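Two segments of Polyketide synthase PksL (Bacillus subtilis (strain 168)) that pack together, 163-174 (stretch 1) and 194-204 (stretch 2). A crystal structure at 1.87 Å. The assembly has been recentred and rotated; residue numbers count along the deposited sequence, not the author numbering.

Stretch 1, residues 163-174: YEEEDGVLLELS
Stretch 2 194-204: DGSGVGANHLL

Stretch 1 forms a β-hairpin: strand 163-165 and strand 168-174 are joined by a type I turn from Glu165 to Gly168, with paired backbone hydrogen bonds between Tyr163 and Leu170 (N to O, 2.9 Å in both directions). Stretch 2 is helical from Asp194, continuing a helix that begins earlier in the chain. The helix runs nearly antiparallel to strand 168-174, at 154° between N-to-C directions, and the axes approach to 9.0 Å. Nearest CA atoms pair Leu173 with Gly195 (7.2 Å), Leu171 with Gly199 (6.5 Å) and Val169 with Leu203 (6.9 Å), so every second strand residue meets every fourth helix residue. The strand is extended (phi/psi -143/151 at Val169, -104/124 at Leu171), and these three strand residues direct their CA-to-CB bonds toward the helix. Together the stretches bury 384 Å².

Asp194 points its CA-to-CB bond away from the strand, and its O accepts a 2.8 Å hydrogen bond from Val198 N. Gly195 (phi/psi -56/-35) presents bare backbone to Leu173, whose CD1 lies 3.9 Å from Gly195 C; Leu173 is in the mt rotamer (-73°, 171°). Ser196, chi1 m, has a sideways CA-to-CB bond, and its OG sits 3.1 Å from Leu173 CD1. This hydroxyl is hydrogen-bonded to a residue just outside the stretches, so its polar need is met beside the leucine methyl.

Gly197 and Val198 make no contact with the strand. At Gly199 (-60/-49) the missing side chain is decisive: Leu171, also mt (-41°, -179°), drives CD1 to 3.6 Å from Gly199 CA, and an ideal CB there would lie 2.2 Å from that methyl, a clash. Leu171 CD1 also lies 3.3 Å from Ser196 O, so the methyl occupies the space that the absent Gly199 side chain leaves. Ala200 turns its small side chain away.

His202 (chi1 167°, t; chi2 84°) has its CA-to-CB bond directed toward the hairpin and supplies the polar link. His202 NE2 donates a hydrogen bond to Glu164 OE2 (2.9 Å, N-H...O angle 160°), with the carboxylate oxygen at the ring edge, near its plane. Glu164 starts sideways, but its m, t, -61° conformation brings the carboxylate to the imidazole; both residues remain partly exposed.

Leu203, buried in the tp rotamer (176°, 57°), closes the apolar row, placing CD2 4.2 Å from Val169 CB (Val169 chi1 110°, between wells) and also 4.2 Å from Gly168 CA. Gly168 adopts phi/psi 166/-154, where a CB would jam against the preceding carbonyl oxygen, so glycine suits the turn's exit.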

# COMPACT_ATOMS: atom_id res chain seq x y z
N TYR A 163 10.56 14.90 -5.81
CA TYR A 163 11.94 15.40 -5.99
C TYR A 163 12.78 14.36 -6.67
O TYR A 163 13.12 13.35 -6.04
CB TYR A 163 12.57 15.72 -4.65
CG TYR A 163 11.79 16.74 -3.89
CD1 TYR A 163 11.86 18.09 -4.24
CD2 TYR A 163 10.96 16.38 -2.84
CE1 TYR A 163 11.14 19.05 -3.55
CE2 TYR A 163 10.23 17.33 -2.12
CZ TYR A 163 10.32 18.66 -2.48
OH TYR A 163 9.59 19.62 -1.78
N GLU A 164 13.10 14.62 -7.94
CA GLU A 164 13.84 13.71 -8.82
C GLU A 164 15.36 14.01 -8.85
O GLU A 164 15.78 15.19 -8.88
CB GLU A 164 13.34 13.82 -10.26
CG GLU A 164 11.84 13.63 -10.47
CD GLU A 164 11.43 13.94 -11.90
OE1 GLU A 164 11.62 15.10 -12.33
OE2 GLU A 164 10.91 13.02 -12.58
N GLU A 165 16.16 12.95 -8.89
CA GLU A 165 17.58 13.08 -9.23
C GLU A 165 18.15 11.78 -9.82
O GLU A 165 17.47 10.76 -9.85
CB GLU A 165 18.37 13.56 -8.02
CG GLU A 165 18.30 12.65 -6.81
CD GLU A 165 19.58 12.71 -6.01
OE1 GLU A 165 20.64 12.30 -6.56
OE2 GLU A 165 19.52 13.16 -4.85
N GLU A 166 19.40 11.82 -10.30
CA GLU A 166 19.91 10.68 -11.07
C GLU A 166 19.66 9.42 -10.27
O GLU A 166 19.30 8.40 -10.84
CB GLU A 166 21.41 10.80 -11.43
N ASP A 167 19.83 9.51 -8.96
CA ASP A 167 19.90 8.35 -8.10
C ASP A 167 18.56 7.84 -7.54
O ASP A 167 18.49 6.74 -7.00
CB ASP A 167 20.88 8.64 -6.96
CG ASP A 167 22.34 8.44 -7.39
OD1 ASP A 167 22.60 8.24 -8.61
OD2 ASP A 167 23.22 8.46 -6.51
N GLY A 168 17.49 8.61 -7.68
CA GLY A 168 16.22 8.11 -7.19
C GLY A 168 15.22 9.21 -7.12
O GLY A 168 15.30 10.21 -7.86
N VAL A 169 14.26 9.04 -6.23
CA VAL A 169 13.21 10.04 -6.09
C VAL A 169 12.91 10.12 -4.61
O VAL A 169 13.12 9.11 -3.89
CB VAL A 169 12.03 9.59 -6.99
CG1 VAL A 169 10.82 9.13 -6.18
CG2 VAL A 169 11.71 10.61 -8.07
N LEU A 170 12.46 11.29 -4.17
CA LEU A 170 11.91 11.50 -2.83
C LEU A 170 10.49 12.04 -2.94
O LEU A 170 10.27 13.08 -3.60
CB LEU A 170 12.71 12.49 -2.00
CG LEU A 170 12.17 12.65 -0.55
CD1 LEU A 170 12.43 11.38 0.25
CD2 LEU A 170 12.73 13.87 0.21
N LEU A 171 9.54 11.35 -2.29
CA LEU A 171 8.08 11.69 -2.38
C LEU A 171 7.68 12.36 -1.13
O LEU A 171 7.89 11.81 -0.05
CB LEU A 171 7.21 10.41 -2.53
CG LEU A 171 7.74 9.34 -3.46
CD1 LEU A 171 6.81 8.13 -3.55
CD2 LEU A 171 7.91 9.97 -4.85
N GLU A 172 7.13 13.58 -1.24
CA GLU A 172 6.69 14.36 -0.09
C GLU A 172 5.19 14.26 -0.15
O GLU A 172 4.57 14.90 -0.98
CB GLU A 172 7.12 15.85 -0.24
CG GLU A 172 6.61 16.79 0.84
CD GLU A 172 6.99 18.28 0.63
OE1 GLU A 172 7.52 18.66 -0.44
OE2 GLU A 172 6.71 19.05 1.54
N LEU A 173 4.64 13.41 0.72
CA LEU A 173 3.27 12.94 0.67
C LEU A 173 2.52 13.39 1.89
O LEU A 173 3.04 13.34 2.97
CB LEU A 173 3.27 11.39 0.64
CG LEU A 173 3.73 10.83 -0.69
CD1 LEU A 173 3.94 9.32 -0.64
CD2 LEU A 173 2.81 11.24 -1.84
N SER A 174 1.26 13.81 1.74
CA SER A 174 0.40 14.04 2.91
C SER A 174 -1.09 13.78 2.50
O SER A 174 -1.40 13.71 1.36
CB SER A 174 0.63 15.45 3.56
OG SER A 174 0.15 16.51 2.73
N ASP A 194 -0.38 3.91 -0.97
CA ASP A 194 -0.68 3.88 -2.38
C ASP A 194 0.04 5.03 -3.14
O ASP A 194 0.59 4.84 -4.24
CB ASP A 194 -2.20 3.79 -2.64
CG ASP A 194 -2.51 3.67 -4.09
OD1 ASP A 194 -2.32 2.54 -4.67
OD2 ASP A 194 -2.85 4.74 -4.66
N GLY A 195 -0.02 6.22 -2.57
CA GLY A 195 0.65 7.41 -3.17
C GLY A 195 2.14 7.16 -3.38
O GLY A 195 2.74 7.64 -4.35
N SER A 196 2.75 6.42 -2.46
CA SER A 196 4.14 6.06 -2.56
C SER A 196 4.42 5.11 -3.75
O SER A 196 5.47 5.29 -4.42
CB SER A 196 4.65 5.46 -1.26
OG SER A 196 4.63 6.39 -0.14
N GLY A 197 3.49 4.14 -3.97
CA GLY A 197 3.40 3.25 -5.14
C GLY A 197 3.26 4.05 -6.43
O GLY A 197 3.92 3.76 -7.42
N VAL A 198 2.45 5.10 -6.38
CA VAL A 198 2.28 5.97 -7.57
C VAL A 198 3.60 6.75 -7.87
O VAL A 198 4.03 6.84 -9.04
CB VAL A 198 1.07 6.89 -7.40
CG1 VAL A 198 0.95 7.91 -8.52
CG2 VAL A 198 -0.20 6.04 -7.44
N GLY A 199 4.27 7.23 -6.82
CA GLY A 199 5.60 7.84 -6.96
C GLY A 199 6.63 6.89 -7.54
O GLY A 199 7.32 7.22 -8.53
N ALA A 200 6.71 5.68 -6.98
CA ALA A 200 7.54 4.60 -7.54
C ALA A 200 7.30 4.30 -9.00
O ALA A 200 8.24 4.09 -9.76
CB ALA A 200 7.32 3.33 -6.77
N ASN A 201 6.04 4.25 -9.39
CA ASN A 201 5.70 3.97 -10.75
C ASN A 201 6.14 5.17 -11.63
O ASN A 201 6.54 4.96 -12.78
CB ASN A 201 4.22 3.63 -10.89
CG ASN A 201 3.89 3.00 -12.23
OD1 ASN A 201 3.59 1.78 -12.32
ND2 ASN A 201 3.94 3.82 -13.29
N HIS A 202 6.13 6.37 -11.09
CA HIS A 202 6.63 7.53 -11.87
C HIS A 202 8.16 7.46 -12.11
O HIS A 202 8.64 7.95 -13.14
CB HIS A 202 6.27 8.85 -11.21
CG HIS A 202 7.02 10.02 -11.78
ND1 HIS A 202 6.61 10.68 -12.92
CD2 HIS A 202 8.16 10.62 -11.38
CE1 HIS A 202 7.47 11.65 -13.19
NE2 HIS A 202 8.42 11.64 -12.27
N LEU A 203 8.90 6.87 -11.18
CA LEU A 203 10.36 6.68 -11.35
C LEU A 203 10.67 5.53 -12.31
O LEU A 203 11.71 5.51 -12.98
CB LEU A 203 11.00 6.41 -9.98
CG LEU A 203 12.50 6.09 -9.91
CD1 LEU A 203 13.37 7.20 -10.54
CD2 LEU A 203 12.92 5.82 -8.48
N LEU A 204 9.73 4.60 -12.41
CA LEU A 204 9.88 3.48 -13.32
C LEU A 204 9.62 3.81 -14.78
O LEU A 204 9.88 2.97 -15.66
CB LEU A 204 8.91 2.39 -12.93
CG LEU A 204 9.53 1.37 -12.02
CD1 LEU A 204 8.47 0.47 -11.39
CD2 LEU A 204 10.53 0.55 -12.82